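PDB 3RJA: carbohydrate oxidase from Microdochium nivale, which oxidises the C1 hydroxyl of mono-, oligo- and polysaccharides to the corresponding lactone with its FAD cofactor, reducing molecular oxygen to hydrogen peroxide. Local coordinates for residues A[258-263]-A[300-305]; A[19-24]-A[40-45]. All coordinates share one frame; numbering follows the deposited sequence.

Contact 1 (A[258-263]-A[300-305]); sequences GIEGLY and LSYSNF. With ABL ((2R,3R,4R,5R)-4,5-dihydroxy-2-(hydroxymethyl)-6-oxopiperidin-3-yl beta-D-glucopyranoside), chain G.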
loop_
_atom_site.group_PDB
_atom_site.type_symbol
_atom_site.label_atom_id
_atom_site.label_comp_id
_atom_site.label_asym_id
_atom_site.label_seq_id
_atom_site.Cartn_x
_atom_site.Cartn_y
_atom_site.Cartn_z
ATOM N N GLY A 258 4.315 -1.993 21.059
ATOM C CA GLY A 258 3.817 -0.692 21.452
ATOM C C GLY A 258 2.590 -0.352 20.631
ATOM O O GLY A 258 2.407 -0.882 19.540
ATOM N N ILE A 259 1.735 0.506 21.172
ATOM C CA ILE A 259 0.752 1.183 20.351
ATOM C C ILE A 259 1.398 2.452 19.783
ATOM O O ILE A 259 2.026 3.210 20.522
ATOM C CB ILE A 259 -0.520 1.522 21.165
ATOM C CG1 ILE A 259 -1.341 0.239 21.423
ATOM C CG2 ILE A 259 -1.323 2.615 20.486
ATOM C CD1 ILE A 259 -2.507 0.395 22.469
ATOM N N GLU A 260 1.263 2.674 18.476
ATOM C CA GLU A 260 1.558 4.006 17.928
ATOM C C GLU A 260 0.338 4.534 17.210
ATOM O O GLU A 260 -0.360 3.795 16.516
ATOM C CB GLU A 260 2.676 4.013 16.872
ATOM C CG GLU A 260 3.768 3.019 16.995
ATOM C CD GLU A 260 4.667 3.067 15.750
ATOM O OE1 GLU A 260 4.748 2.056 15.033
ATOM O OE2 GLU A 260 5.240 4.140 15.471
ATOM N N GLY A 261 0.152 5.837 17.293
ATOM C CA GLY A 261 -1.037 6.432 16.748
ATOM C C GLY A 261 -0.943 7.901 16.486
ATOM O O GLY A 261 0.056 8.578 16.845
ATOM N N LEU A 262 -2.002 8.369 15.835
ATOM C CA LEU A 262 -2.227 9.754 15.490
ATOM C C LEU A 262 -3.677 10.115 15.831
ATOM O O LEU A 262 -4.619 9.431 15.411
ATOM C CB LEU A 262 -1.968 9.994 13.993
ATOM C CG LEU A 262 -1.923 11.487 13.607
ATOM C CD1 LEU A 262 -0.780 12.208 14.337
ATOM C CD2 LEU A 262 -1.858 11.769 12.056
ATOM N N TYR A 263 -3.839 11.181 16.604
ATOM C CA TYR A 263 -5.163 11.640 17.041
ATOM C C TYR A 263 -5.492 13.003 16.445
ATOM O O TYR A 263 -4.673 13.955 16.536
ATOM C CB TYR A 263 -5.250 11.698 18.573
ATOM C CG TYR A 263 -6.627 12.144 19.062
ATOM C CD1 TYR A 263 -7.690 11.244 19.093
ATOM C CD2 TYR A 263 -6.856 13.461 19.484
ATOM C CE1 TYR A 263 -8.952 11.623 19.514
ATOM C CE2 TYR A 263 -8.132 13.866 19.920
ATOM C CZ TYR A 263 -9.178 12.935 19.920
ATOM O OH TYR A 263 -10.440 13.292 20.330
ATOM N N LEU A 300 6.373 14.298 8.374
ATOM C CA LEU A 300 7.774 14.084 8.715
ATOM C C LEU A 300 7.900 13.097 9.873
ATOM O O LEU A 300 8.753 12.180 9.851
ATOM C CB LEU A 300 8.465 15.423 9.096
ATOM C CG LEU A 300 9.969 15.350 9.419
ATOM C CD1 LEU A 300 10.725 14.640 8.271
ATOM C CD2 LEU A 300 10.547 16.778 9.697
ATOM N N SER A 301 7.055 13.283 10.888
ATOM C CA SER A 301 7.174 12.499 12.125
ATOM C C SER A 301 7.140 10.980 11.923
ATOM O O SER A 301 7.877 10.285 12.584
ATOM C CB SER A 301 6.083 12.883 13.115
ATOM O OG SER A 301 6.324 12.256 14.343
ATOM N N TYR A 302 6.288 10.487 11.014
ATOM C CA TYR A 302 6.144 9.031 10.816
ATOM C C TYR A 302 6.893 8.508 9.573
ATOM O O TYR A 302 6.745 7.344 9.203
ATOM C CB TYR A 302 4.654 8.619 10.799
ATOM C CG TYR A 302 4.064 8.277 12.171
ATOM C CD1 TYR A 302 4.603 7.257 12.956
ATOM C CD2 TYR A 302 2.972 8.976 12.678
ATOM C CE1 TYR A 302 4.074 6.943 14.200
ATOM C CE2 TYR A 302 2.439 8.680 13.927
ATOM C CZ TYR A 302 2.984 7.657 14.680
ATOM O OH TYR A 302 2.441 7.352 15.918
ATOM N N SER A 303 7.734 9.360 8.963
ATOM C CA SER A 303 8.396 9.036 7.687
ATOM C C SER A 303 9.622 8.118 7.796
ATOM O O SER A 303 9.990 7.443 6.801
ATOM C CB SER A 303 8.847 10.333 6.979
ATOM O OG SER A 303 9.870 10.976 7.722
ATOM N N ASN A 304 10.271 8.135 8.966
ATOM C CA ASN A 304 11.535 7.440 9.195
ATOM C C ASN A 304 12.708 8.041 8.410
ATOM O O ASN A 304 13.707 7.364 8.200
ATOM C CB ASN A 304 11.418 5.939 8.893
ATOM C CG ASN A 304 10.581 5.209 9.920
ATOM O OD1 ASN A 304 10.674 5.495 11.114
ATOM N ND2 ASN A 304 9.744 4.269 9.463
ATOM N N PHE A 305 12.575 9.286 7.954
ATOM C CA PHE A 305 13.657 9.988 7.234
ATOM C C PHE A 305 13.769 11.410 7.733
ATOM O O PHE A 305 12.862 11.913 8.416
ATOM C CB PHE A 305 13.409 9.997 5.712
ATOM C CG PHE A 305 13.580 8.670 5.093
ATOM C CD1 PHE A 305 14.846 8.248 4.674
ATOM C CD2 PHE A 305 12.500 7.795 4.983
ATOM C CE1 PHE A 305 15.027 6.992 4.130
ATOM C CE2 PHE A 305 12.662 6.515 4.434
ATOM C CZ PHE A 305 13.929 6.106 4.011
HETATM C C1A ABL G . 4.915 -0.274 5.564
HETATM O O1A ABL G . 3.830 -0.467 4.969
HETATM C C2A ABL G . 4.943 0.320 6.987
HETATM O O2A ABL G . 3.857 1.240 7.090
HETATM C C3A ABL G . 6.282 1.015 7.340
HETATM O O3A ABL G . 6.280 1.223 8.775
HETATM C C4A ABL G . 7.436 0.094 6.994
HETATM O O1 ABL G . 8.714 0.680 7.350
HETATM C C5A ABL G . 7.431 -0.175 5.449
HETATM N N5 ABL G . 6.089 -0.602 4.972
HETATM C C6A ABL G . 8.406 -1.308 5.038
HETATM O O6A ABL G . 8.882 -1.191 3.684
HETATM C C1 ABL G . 9.360 0.283 8.593
HETATM C C2 ABL G . 10.892 0.494 8.497
HETATM O O2 ABL G . 11.391 -0.285 7.404
HETATM C C3 ABL G . 11.543 0.096 9.828
HETATM O O3 ABL G . 12.956 0.294 9.798
HETATM C C4 ABL G . 10.860 0.895 10.985
HETATM O O4 ABL G . 11.424 0.588 12.252
HETATM C C5 ABL G . 9.354 0.604 10.998
HETATM O O5 ABL G . 8.812 0.974 9.706
HETATM C C6 ABL G . 8.625 1.321 12.140
HETATM O O6 ABL G . 8.831 2.696 12.178
#
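Tyr302 pushes its hydroxyl against the backbone of a strand and bonds there to a carbonyl approached from above, not along a lone pair. In the conformer described, Tyr302 OH donates to Gly261 O over 2.8 Å, lying 48° out of the carbonyl plane. Gly261 N is also close, 3.1 Å from the same Tyr302 OH. Glu260 slides past Tyr302 in the opposite direction, and its OE2 comes to the ring edge, 3.3 Å from Tyr302 CE1, with the carboxylate and ring planes 58° apart. Glu260 CG is only roughly anti to the carbonyl carbon, chi1 -32° lying off a staggered position, and the chain beyond it is extended, which brings the carboxylate alongside the ring. The other oxygen, Glu260 OE1, is hydrogen-bonded to Tyr252 OH.

Strand 258-264 belongs to the large antiparallel sheet of the substrate-binding part of this berberine-bridge-type oxidase, and Tyr302 belongs to the turn that follows helix 295-301. Phe148 stacks on the Tyr302 ring and Arg213 makes a cation-pi contact with it. Ser303, again in the conformer described, shapes the turn: its OG and N both donate to Leu300 O, and OG accepts from Phe305 N, an ST turn. Next along, Asn304 ND2 donates to O6 of the bound disaccharide analogue over 3.3 Å.

Contact 2 (A[19-24]-A[40-45]); sequences TADYER and IAQTQT. With ABL ((2R,3R,4R,5R)-4,5-dihydroxy-2-(hydroxymethyl)-6-oxopiperidin-3-yl beta-D-glucopyranoside), chain H.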
loop_
_atom_site.group_PDB
_atom_site.type_symbol
_atom_site.label_atom_id
_atom_site.label_comp_id
_atom_site.label_asym_id
_atom_site.label_seq_id
_atom_site.Cartn_x
_atom_site.Cartn_y
_atom_site.Cartn_z
ATOM N N THR A 19 24.187 3.643 -17.976
ATOM C CA THR A 19 24.145 5.053 -17.579
ATOM C C THR A 19 23.486 5.206 -16.194
ATOM O O THR A 19 22.748 4.306 -15.740
ATOM C CB THR A 19 23.385 5.917 -18.599
ATOM O OG1 THR A 19 22.004 5.542 -18.630
ATOM C CG2 THR A 19 23.969 5.785 -19.998
ATOM N N ALA A 20 23.728 6.347 -15.553
ATOM C CA ALA A 20 23.139 6.645 -14.249
ATOM C C ALA A 20 21.626 6.432 -14.248
ATOM O O ALA A 20 21.126 5.711 -13.392
ATOM C CB ALA A 20 23.484 8.079 -13.789
ATOM N N ASP A 21 20.913 7.050 -15.195
ATOM C CA ASP A 21 19.462 6.924 -15.247
ATOM C C ASP A 21 19.024 5.461 -15.299
ATOM O O ASP A 21 18.119 5.077 -14.581
ATOM C CB ASP A 21 18.869 7.717 -16.412
ATOM C CG ASP A 21 18.688 9.197 -16.073
ATOM O OD1 ASP A 21 17.569 9.591 -15.670
ATOM O OD2 ASP A 21 19.665 9.966 -16.183
ATOM N N TYR A 22 19.696 4.655 -16.126
ATOM C CA TYR A 22 19.330 3.239 -16.243
ATOM C C TYR A 22 19.546 2.517 -14.906
ATOM O O TYR A 22 18.623 1.880 -14.398
ATOM C CB TYR A 22 20.099 2.541 -17.378
ATOM C CG TYR A 22 19.756 1.072 -17.529
ATOM C CD1 TYR A 22 20.419 0.102 -16.790
ATOM C CD2 TYR A 22 18.767 0.662 -18.412
ATOM C CE1 TYR A 22 20.101 -1.253 -16.931
ATOM C CE2 TYR A 22 18.432 -0.664 -18.546
ATOM C CZ TYR A 22 19.099 -1.622 -17.804
ATOM O OH TYR A 22 18.767 -2.959 -17.972
ATOM N N GLU A 23 20.751 2.661 -14.329
ATOM C CA GLU A 23 21.071 2.046 -13.046
ATOM C C GLU A 23 20.073 2.431 -11.947
ATOM O O GLU A 23 19.674 1.581 -11.170
ATOM C CB GLU A 23 22.517 2.343 -12.592
ATOM C CG GLU A 23 23.615 1.737 -13.521
ATOM C CD GLU A 23 23.624 0.214 -13.572
ATOM O OE1 GLU A 23 23.701 -0.413 -12.505
ATOM O OE2 GLU A 23 23.560 -0.358 -14.684
ATOM N N ARG A 24 19.707 3.717 -11.874
ATOM C CA ARG A 24 18.703 4.181 -10.936
ATOM C C ARG A 24 17.321 3.537 -11.208
ATOM O O ARG A 24 16.692 3.014 -10.298
ATOM C CB ARG A 24 18.576 5.710 -10.995
ATOM C CG ARG A 24 17.359 6.249 -10.223
ATOM C CD ARG A 24 17.250 7.788 -10.260
ATOM N NE ARG A 24 15.855 8.184 -10.087
ATOM C CZ ARG A 24 15.434 9.431 -9.858
ATOM N NH1 ARG A 24 16.320 10.418 -9.747
ATOM N NH2 ARG A 24 14.122 9.690 -9.736
ATOM N N ILE A 40 13.508 0.185 -20.923
ATOM C CA ILE A 40 12.860 1.106 -20.010
ATOM C C ILE A 40 12.518 2.420 -20.724
ATOM O O ILE A 40 13.426 3.142 -21.155
ATOM C CB ILE A 40 13.725 1.399 -18.786
ATOM C CG1 ILE A 40 14.256 0.097 -18.143
ATOM C CG2 ILE A 40 12.927 2.228 -17.742
ATOM C CD1 ILE A 40 15.128 0.372 -16.867
ATOM N N ALA A 41 11.207 2.708 -20.841
ATOM C CA ALA A 41 10.676 3.967 -21.376
ATOM C C ALA A 41 10.486 4.941 -20.210
ATOM O O ALA A 41 9.619 4.725 -19.343
ATOM C CB ALA A 41 9.346 3.749 -22.073
ATOM N N GLN A 42 11.308 5.989 -20.174
ATOM C CA GLN A 42 11.263 6.957 -19.077
ATOM C C GLN A 42 10.353 8.107 -19.542
ATOM O O GLN A 42 10.827 9.083 -20.160
ATOM C CB GLN A 42 12.666 7.459 -18.753
ATOM C CG GLN A 42 12.766 8.229 -17.426
ATOM C CD GLN A 42 14.104 8.930 -17.260
ATOM O OE1 GLN A 42 15.027 8.414 -16.593
ATOM N NE2 GLN A 42 14.222 10.100 -17.851
ATOM N N THR A 43 9.053 7.968 -19.282
ATOM C CA THR A 43 8.056 8.823 -19.924
ATOM C C THR A 43 7.960 10.209 -19.301
ATOM O O THR A 43 8.137 10.354 -18.099
ATOM C CB THR A 43 6.650 8.176 -19.896
ATOM O OG1 THR A 43 6.265 7.880 -18.541
ATOM C CG2 THR A 43 6.623 6.894 -20.749
ATOM N N GLN A 44 7.601 11.203 -20.106
ATOM C CA GLN A 44 7.405 12.567 -19.626
ATOM C C GLN A 44 5.950 13.031 -19.777
ATOM O O GLN A 44 5.504 13.942 -19.079
ATOM C CB GLN A 44 8.356 13.542 -20.375
ATOM C CG GLN A 44 9.833 13.351 -20.013
ATOM C CD GLN A 44 10.182 13.827 -18.580
ATOM O OE1 GLN A 44 9.453 14.631 -17.982
ATOM N NE2 GLN A 44 11.286 13.321 -18.029
ATOM N N THR A 45 5.202 12.408 -20.677
ATOM C CA THR A 45 3.837 12.850 -20.979
ATOM C C THR A 45 2.886 11.656 -21.131
ATOM O O THR A 45 3.338 10.506 -21.287
ATOM C CB THR A 45 3.789 13.568 -22.340
ATOM O OG1 THR A 45 4.098 12.615 -23.376
ATOM C CG2 THR A 45 4.779 14.776 -22.401
HETATM C C1A ABL H . 19.139 7.407 -19.750
HETATM O O1A ABL H . 19.466 6.268 -19.344
HETATM C C2A ABL H . 20.186 8.449 -20.151
HETATM O O2A ABL H . 21.363 8.155 -19.403
HETATM C C3A ABL H . 19.724 9.863 -19.764
HETATM O O3A ABL H . 20.686 10.802 -20.278
HETATM C C4A ABL H . 18.380 10.155 -20.368
HETATM O O1 ABL H . 17.941 11.477 -20.002
HETATM C C5A ABL H . 17.403 9.176 -19.663
HETATM N N5 ABL H . 17.843 7.781 -19.845
HETATM C C6A ABL H . 15.998 9.286 -20.298
HETATM O O6A ABL H . 16.097 9.533 -21.689
HETATM C C1 ABL H . 17.747 12.519 -20.990
HETATM C C2 ABL H . 17.228 13.785 -20.280
HETATM O O2 ABL H . 15.991 13.514 -19.612
HETATM C C3 ABL H . 17.029 14.914 -21.281
HETATM O O3 ABL H . 16.756 16.089 -20.541
HETATM C C4 ABL H . 18.287 15.073 -22.191
HETATM O O4 ABL H . 18.006 15.973 -23.254
HETATM C C5 ABL H . 18.717 13.721 -22.771
HETATM O O5 ABL H . 18.945 12.840 -21.660
HETATM C C6 ABL H . 19.921 13.782 -23.720
HETATM O O6 ABL H . 21.080 14.364 -23.183
#
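Asp21, in the conformer described, reaches from the first turn of helix 20-25 to the end of Gln42, lying on the way over one face of the lactam ring of the bound disaccharide analogue. Asp21 CB sits against the lactam carbonyl, 3.3 Å from O1A of the analogue. With CG anti to the carbonyl carbon (chi1 -82°) the carboxylate is laid over the lactam, and Asp21 CG lies 3.8 Å from its ring atom C5A. At the tip the carboxylate divides: Asp21 OD2 stays over the ring, 3.6 Å from C3A, while OD1 turns to the Gln42 amide and also forms a salt bridge with Arg90. As modelled, Asp21 OD1 and Gln42 OE1 are 2.9 Å apart, but the amide is probably turned over in the model, so the short distance may hide an N-H facing the carboxylate. The two side chains cross at about a right angle, carboxylate and amide planes 53° apart.

Strand 39-42 is an outermost strand of the small parallel sheet in the FAD-binding domain, which is of the PCMH type. Helix 20-25 lies beside it, and the side chains of Asp21 and Gln42, which meet each other, both touch the ligand. Thr19, the N-cap residue of that helix, places OG1 2.7 Å from O1A of the analogue. The end of Gln42 packs on the hydroxymethyl carbon C6A, so an alanine here would probably leave C6A without this support and the Asp21 carboxylate without its amide neighbour. Further along the helix, Tyr22 has CG anti to its backbone N (chi1 180°), which carries the ring to the strand, where Tyr22 CE2 meets Ile40 CD1 at 3.8 Å in an apolar contact.

Contact 1 and contact 2 each reach a different copy of the same substrate analogue. Their centres are 33 Å apart and their nearest atoms about 14 Å, so they do not touch; in the chain, both segments of contact 2 come before those of contact 1. Residues 300-305 contribute Asn304 to the pocket that also includes Tyr72, Cys132, Gln356, Tyr389 and Arg391, and the Tyr302 side chain is about 8 Å from FAD. Residues 19-24 and 40-45 supply four of the eight residues around the second analogue; there the Ile40 side chain is about 11 Å from FAD. The first pocket is consistent with the oxidation site, the second with a separate carbohydrate-binding site.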